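Local atomic coordinates of toluene, o-xylene monooxygenase oxygenase subunit (Pseudomonas stutzeri, PDB entry 2INC), a protein that forms part of the oxygenase component of toluene/o-xylene monooxygenase, an enzyme that probably hydroxylates aromatic hydrocarbons with molecular oxygen. Residues T26-F31 / P140-T145; D63-F68 / K266-K271. One frame throughout, in Å; residues are numbered along the deposited sequence.

Contact 1 (T26-F31 / P140-T145)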
loop_
_atom_site.group_PDB
_atom_site.type_symbol
_atom_site.label_atom_id
_atom_site.label_comp_id
_atom_site.label_asym_id
_atom_site.label_seq_id
_atom_site.Cartn_x
_atom_site.Cartn_y
_atom_site.Cartn_z
ATOM N N THR B 26 -0.520 -22.756 -9.838
ATOM C CA THR B 26 -0.297 -24.045 -10.469
ATOM C C THR B 26 -0.016 -25.186 -9.491
ATOM O O THR B 26 0.695 -25.010 -8.492
ATOM C CB THR B 26 0.855 -23.971 -11.518
ATOM O OG1 THR B 26 2.023 -23.435 -10.883
ATOM C CG2 THR B 26 0.470 -23.016 -12.622
ATOM N N ASN B 27 -0.574 -26.353 -9.808
ATOM C CA ASN B 27 -0.180 -27.602 -9.186
ATOM C C ASN B 27 -0.445 -27.558 -7.733
ATOM O O ASN B 27 0.409 -28.036 -6.943
ATOM C CB ASN B 27 1.308 -27.905 -9.437
ATOM C CG ASN B 27 1.564 -28.293 -10.882
ATOM O OD1 ASN B 27 2.047 -29.377 -11.168
ATOM N ND2 ASN B 27 1.188 -27.431 -11.793
ATOM N N LEU B 28 -1.639 -27.048 -7.347
ATOM C CA LEU B 28 -1.941 -26.871 -5.913
ATOM C C LEU B 28 -2.834 -27.941 -5.292
ATOM O O LEU B 28 -2.832 -28.076 -4.072
ATOM C CB LEU B 28 -2.597 -25.464 -5.643
ATOM C CG LEU B 28 -1.772 -24.287 -6.204
ATOM C CD1 LEU B 28 -2.467 -23.019 -6.054
ATOM C CD2 LEU B 28 -0.393 -24.237 -5.525
ATOM N N HIS B 29 -3.631 -28.670 -6.092
ATOM C CA HIS B 29 -4.460 -29.730 -5.530
ATOM C C HIS B 29 -3.533 -30.883 -5.226
ATOM O O HIS B 29 -2.656 -31.212 -6.039
ATOM C CB HIS B 29 -5.547 -30.200 -6.485
ATOM C CG HIS B 29 -6.625 -29.180 -6.684
ATOM N ND1 HIS B 29 -7.441 -29.148 -7.796
ATOM C CD2 HIS B 29 -7.042 -28.178 -5.881
ATOM C CE1 HIS B 29 -8.282 -28.140 -7.691
ATOM N NE2 HIS B 29 -8.076 -27.544 -6.528
ATOM N N TYR B 30 -3.720 -31.429 -4.043
ATOM C CA TYR B 30 -2.950 -32.598 -3.566
ATOM C C TYR B 30 -3.855 -33.842 -3.537
ATOM O O TYR B 30 -3.376 -34.987 -3.449
ATOM C CB TYR B 30 -2.277 -32.286 -2.223
ATOM C CG TYR B 30 -3.264 -31.984 -1.070
ATOM C CD1 TYR B 30 -3.953 -33.000 -0.470
ATOM C CD2 TYR B 30 -3.509 -30.641 -0.624
ATOM C CE1 TYR B 30 -4.879 -32.745 0.571
ATOM C CE2 TYR B 30 -4.430 -30.374 0.416
ATOM C CZ TYR B 30 -5.098 -31.411 1.017
ATOM O OH TYR B 30 -5.998 -31.209 2.088
ATOM N N PHE B 31 -5.178 -33.660 -3.651
ATOM C CA PHE B 31 -6.044 -34.849 -3.752
ATOM C C PHE B 31 -5.777 -35.687 -4.968
ATOM O O PHE B 31 -6.118 -36.863 -5.009
ATOM C CB PHE B 31 -7.579 -34.570 -3.625
ATOM C CG PHE B 31 -8.220 -33.965 -4.833
ATOM C CD1 PHE B 31 -8.710 -34.783 -5.854
ATOM C CD2 PHE B 31 -8.328 -32.580 -4.974
ATOM C CE1 PHE B 31 -9.262 -34.237 -6.981
ATOM C CE2 PHE B 31 -8.933 -32.046 -6.095
ATOM C CZ PHE B 31 -9.392 -32.884 -7.090
ATOM N N PRO B 140 -10.084 -31.210 -11.777
ATOM C CA PRO B 140 -8.815 -31.872 -11.468
ATOM C C PRO B 140 -7.484 -31.076 -11.441
ATOM O O PRO B 140 -6.430 -31.713 -11.329
ATOM C CB PRO B 140 -8.725 -32.934 -12.568
ATOM C CG PRO B 140 -9.376 -32.251 -13.754
ATOM C CD PRO B 140 -10.455 -31.376 -13.206
ATOM N N ALA B 141 -7.488 -29.754 -11.573
ATOM C CA ALA B 141 -6.282 -28.938 -11.580
ATOM C C ALA B 141 -6.646 -27.613 -10.926
ATOM O O ALA B 141 -7.724 -27.050 -11.211
ATOM C CB ALA B 141 -5.848 -28.667 -12.951
ATOM N N SER B 142 -5.727 -27.077 -10.125
ATOM C CA SER B 142 -5.934 -25.777 -9.466
ATOM C C SER B 142 -6.160 -24.610 -10.428
ATOM O O SER B 142 -6.896 -23.653 -10.116
ATOM C CB SER B 142 -4.799 -25.502 -8.468
ATOM O OG SER B 142 -3.542 -25.485 -9.127
ATOM N N THR B 143 -5.579 -24.657 -11.611
ATOM C CA THR B 143 -5.790 -23.570 -12.563
ATOM C C THR B 143 -7.198 -23.651 -13.189
ATOM O O THR B 143 -7.766 -22.614 -13.519
ATOM C CB THR B 143 -4.766 -23.557 -13.716
ATOM O OG1 THR B 143 -4.661 -24.895 -14.229
ATOM C CG2 THR B 143 -3.400 -23.046 -13.227
ATOM N N ILE B 144 -7.774 -24.852 -13.286
ATOM C CA ILE B 144 -9.169 -24.994 -13.734
ATOM C C ILE B 144 -10.063 -24.528 -12.570
ATOM O O ILE B 144 -10.951 -23.698 -12.769
ATOM C CB ILE B 144 -9.516 -26.433 -14.080
ATOM C CG1 ILE B 144 -8.676 -26.915 -15.255
ATOM C CG2 ILE B 144 -11.000 -26.570 -14.476
ATOM C CD1 ILE B 144 -8.826 -28.470 -15.435
ATOM N N THR B 145 -9.831 -25.053 -11.374
ATOM C CA THR B 145 -10.543 -24.553 -10.178
ATOM C C THR B 145 -10.570 -23.009 -10.013
ATOM O O THR B 145 -11.633 -22.436 -9.712
ATOM C CB THR B 145 -9.988 -25.188 -8.883
ATOM O OG1 THR B 145 -10.374 -26.548 -8.850
ATOM C CG2 THR B 145 -10.543 -24.440 -7.653
HETATM O O HOH W 1 -2.285 -26.239 -12.342
HETATM O O HOH W 2 -3.792 -28.847 -9.210
#
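Ser142 reaches from the first turn of helix 142-172 to the backbone of Leu28, in a buried contact that joins a helix start to a loop in this helical subunit. Segment 26-31 lies in the loop between helices 20-25 and 46-56. The direct bond runs from Leu28 N to Ser142 OG, at 3.0 Å with an N-H...O angle of 156°. Ser142 OG lies between its own backbone N and carbonyl carbon (chi1 60°). From there it also donates to Ser25 O, at the end of helix 20-25. The hydroxyl is therefore held by two backbone groups of one chain section. Its CB packs against Leu28 CB at 3.6 Å.

The same CB sits almost squarely over the His29 ring, in a CH-pi contact. It is 4.3 Å from the ring centroid and only 6° off the ring normal. Ala141 is the N-cap, and its carbonyl O takes the helical bond from Thr145 N. Water 2 accepts from Ser142 N at 2.8 Å and from His29 N at 3.1 Å. It thus gives a partner to an amide of the first helical turn. Water 1 accepts from Asn27 N at 3.1 Å and donates weakly to Thr143 OG1. The main partner of that hydroxyl is Phe68 O. Beside this water, the methyls Thr26 CG2 and Thr143 CG2 meet at 3.9 Å.

The chain of another protein covers part of the site. Its polar side chains bond to Thr26 O and Asn27 O, and an aromatic side chain packs on Leu28.

One serine hydroxyl and two waters thus pair the amides of three successive loop residues, Asn27 to His29. The loop is tied to the helix start largely through its backbone, with the methyls and the His29 ring packed around these bonds.

Contact 2 (D63-F68 / K266-K271)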
loop_
_atom_site.group_PDB
_atom_site.type_symbol
_atom_site.label_atom_id
_atom_site.label_comp_id
_atom_site.label_asym_id
_atom_site.label_seq_id
_atom_site.Cartn_x
_atom_site.Cartn_y
_atom_site.Cartn_z
ATOM N N ASP B 63 -3.654 -36.290 -19.614
ATOM C CA ASP B 63 -2.640 -36.834 -18.691
ATOM C C ASP B 63 -2.037 -35.759 -17.820
ATOM O O ASP B 63 -1.318 -36.078 -16.897
ATOM C CB ASP B 63 -1.454 -37.512 -19.393
ATOM C CG ASP B 63 -1.852 -38.617 -20.338
ATOM O OD1 ASP B 63 -1.027 -38.914 -21.253
ATOM O OD2 ASP B 63 -2.941 -39.210 -20.186
ATOM N N ASP B 64 -2.253 -34.487 -18.156
ATOM C CA ASP B 64 -1.701 -33.385 -17.343
ATOM C C ASP B 64 -2.635 -32.191 -17.254
ATOM O O ASP B 64 -2.372 -31.163 -17.849
ATOM C CB ASP B 64 -0.378 -32.922 -17.923
ATOM C CG ASP B 64 0.406 -32.042 -16.954
ATOM O OD1 ASP B 64 0.092 -32.008 -15.714
ATOM O OD2 ASP B 64 1.362 -31.397 -17.428
ATOM N N TRP B 65 -3.723 -32.315 -16.499
ATOM C CA TRP B 65 -4.668 -31.201 -16.418
ATOM C C TRP B 65 -4.034 -29.998 -15.746
ATOM O O TRP B 65 -4.492 -28.862 -15.927
ATOM C CB TRP B 65 -5.896 -31.599 -15.615
ATOM C CG TRP B 65 -6.890 -32.470 -16.373
ATOM C CD1 TRP B 65 -7.296 -33.727 -16.034
ATOM C CD2 TRP B 65 -7.604 -32.122 -17.567
ATOM N NE1 TRP B 65 -8.220 -34.199 -16.946
ATOM C CE2 TRP B 65 -8.442 -33.229 -17.888
ATOM C CE3 TRP B 65 -7.628 -30.984 -18.394
ATOM C CZ2 TRP B 65 -9.265 -33.244 -19.002
ATOM C CZ3 TRP B 65 -8.466 -31.000 -19.521
ATOM C CH2 TRP B 65 -9.268 -32.140 -19.807
ATOM N N ASN B 66 -2.985 -30.227 -14.964
ATOM C CA ASN B 66 -2.210 -29.091 -14.405
ATOM C C ASN B 66 -1.545 -28.142 -15.393
ATOM O O ASN B 66 -1.206 -27.026 -14.994
ATOM C CB ASN B 66 -1.192 -29.510 -13.341
ATOM C CG ASN B 66 -1.843 -29.761 -11.936
ATOM O OD1 ASN B 66 -2.570 -28.923 -11.367
ATOM N ND2 ASN B 66 -1.516 -30.896 -11.377
ATOM N N ALA B 67 -1.356 -28.581 -16.652
ATOM C CA ALA B 67 -0.872 -27.704 -17.708
ATOM C C ALA B 67 -1.865 -26.596 -18.118
ATOM O O ALA B 67 -1.482 -25.660 -18.794
ATOM C CB ALA B 67 -0.451 -28.494 -18.945
ATOM N N PHE B 68 -3.119 -26.692 -17.704
ATOM C CA PHE B 68 -4.088 -25.690 -18.091
ATOM C C PHE B 68 -3.721 -24.309 -17.564
ATOM O O PHE B 68 -3.289 -24.159 -16.413
ATOM C CB PHE B 68 -5.499 -26.055 -17.560
ATOM C CG PHE B 68 -6.545 -25.003 -17.881
ATOM C CD1 PHE B 68 -7.002 -24.840 -19.194
ATOM C CD2 PHE B 68 -7.031 -24.129 -16.884
ATOM C CE1 PHE B 68 -7.941 -23.827 -19.523
ATOM C CE2 PHE B 68 -7.982 -23.145 -17.200
ATOM C CZ PHE B 68 -8.440 -22.986 -18.491
ATOM N N LYS B 266 -10.211 -26.336 -25.788
ATOM C CA LYS B 266 -9.033 -26.421 -26.641
ATOM C C LYS B 266 -8.061 -27.467 -26.123
ATOM O O LYS B 266 -7.562 -28.349 -26.878
ATOM C CB LYS B 266 -8.339 -25.069 -26.753
ATOM C CG LYS B 266 -7.186 -25.078 -27.743
ATOM C CD LYS B 266 -6.656 -23.717 -27.971
ATOM C CE LYS B 266 -5.406 -23.789 -28.818
ATOM N NZ LYS B 266 -4.609 -22.520 -28.736
ATOM N N MET B 267 -7.737 -27.352 -24.835
ATOM C CA MET B 267 -6.816 -28.292 -24.235
ATOM C C MET B 267 -7.357 -29.713 -24.306
ATOM O O MET B 267 -6.625 -30.625 -24.651
ATOM C CB MET B 267 -6.501 -27.876 -22.804
ATOM C CG MET B 267 -5.678 -28.898 -22.093
ATOM S SD MET B 267 -5.349 -28.263 -20.448
ATOM C CE MET B 267 -4.238 -29.507 -19.830
ATOM N N ALA B 268 -8.631 -29.915 -23.969
ATOM C CA ALA B 268 -9.242 -31.225 -24.043
ATOM C C ALA B 268 -9.108 -31.856 -25.440
ATOM O O ALA B 268 -8.847 -33.050 -25.553
ATOM C CB ALA B 268 -10.714 -31.161 -23.610
ATOM N N LEU B 269 -9.246 -31.041 -26.486
ATOM C CA LEU B 269 -9.159 -31.535 -27.883
ATOM C C LEU B 269 -7.750 -32.007 -28.271
ATOM O O LEU B 269 -7.576 -32.565 -29.339
ATOM C CB LEU B 269 -9.641 -30.477 -28.867
ATOM C CG LEU B 269 -11.110 -30.062 -28.735
ATOM C CD1 LEU B 269 -11.556 -29.257 -29.995
ATOM C CD2 LEU B 269 -11.990 -31.227 -28.517
ATOM N N GLU B 270 -6.755 -31.794 -27.418
ATOM C CA GLU B 270 -5.413 -32.346 -27.657
ATOM C C GLU B 270 -5.400 -33.875 -27.584
ATOM O O GLU B 270 -4.546 -34.523 -28.187
ATOM C CB GLU B 270 -4.391 -31.800 -26.663
ATOM C CG GLU B 270 -4.078 -30.310 -26.746
ATOM C CD GLU B 270 -3.301 -29.849 -25.513
ATOM O OE1 GLU B 270 -3.021 -30.696 -24.624
ATOM O OE2 GLU B 270 -2.967 -28.645 -25.429
ATOM N N LYS B 271 -6.368 -34.442 -26.878
ATOM C CA LYS B 271 -6.467 -35.875 -26.689
ATOM C C LYS B 271 -7.569 -36.477 -27.563
ATOM O O LYS B 271 -8.667 -35.948 -27.617
ATOM C CB LYS B 271 -6.748 -36.173 -25.223
ATOM C CG LYS B 271 -6.902 -37.642 -24.956
ATOM C CD LYS B 271 -6.516 -37.993 -23.538
ATOM C CE LYS B 271 -6.426 -39.510 -23.375
ATOM N NZ LYS B 271 -7.707 -40.167 -23.784
#
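Met267, near the end of helix 241-268, pushes its side chain against the 3-10 turn at Trp65-Ala67. The thioether is fully extended, with CG anti to the backbone N (chi1 173°). Its methyl, CE, meets Asp64 O at 3.2 Å and Ala67 CB at 4.0 Å. It also touches Trp65 CE3 at 4.0 Å, coming obliquely to the indole. SD rests on Phe68 CB at 3.6 Å. The sulfur lies at the edge of the Phe68 ring, 5.3 Å from its centroid and 82° off the normal, a Met-aromatic contact. Met267 alone touches Asp64, Trp65, Ala67 and Phe68, and it buries the largest area of any residue in the two segments. Ala268 adds a smaller touch, with CB 4.2 Å from Trp65 CH2, near the plane of the indole.

The turn is shaped by its own bonds, Ala67 N to Asp64 O and Phe68 N to Trp65 O. Further out, Trp208 meets the Trp65 ring edge-to-face. Phe68 packs on Trp260 and Leu264 of the same helix that carries Met267. His62 links the two sides: its ND1 accepts from Asp64 N, and its NE2 bonds to Glu270 OE1.

No hydrogen bond joins the two segments directly, and Asp63 OD2 and Lys271 NZ stay 6.0 Å apart. The contact rests on apolar and sulfur-aromatic packing, with a polar link through the neighbouring His62.

How the contacts relate
The segments alternate along the chain: 26-31, 63-68, 140-145, then 266-271. The two contacts therefore cross along the chain; their centres lie about 13 Å apart on the same side of the chain's centre. Segment 63-68 touches both the start of helix 142-172 and the end of helix 241-268. On the side of contact 1, Thr143 OG1 and Phe68 O, 2.7 Å apart, probably hydrogen-bond. Pro140 also packs on Trp65, and Asn27 on Asn66. Two loops are thus tied to the N-terminal end of helix 142-172 and the C-terminal end of helix 241-268, in a largely helical subunit consistent with the ferritin-like hydroxylase family. Contact 1 meets another protein chain of the assembly; contact 2 does not.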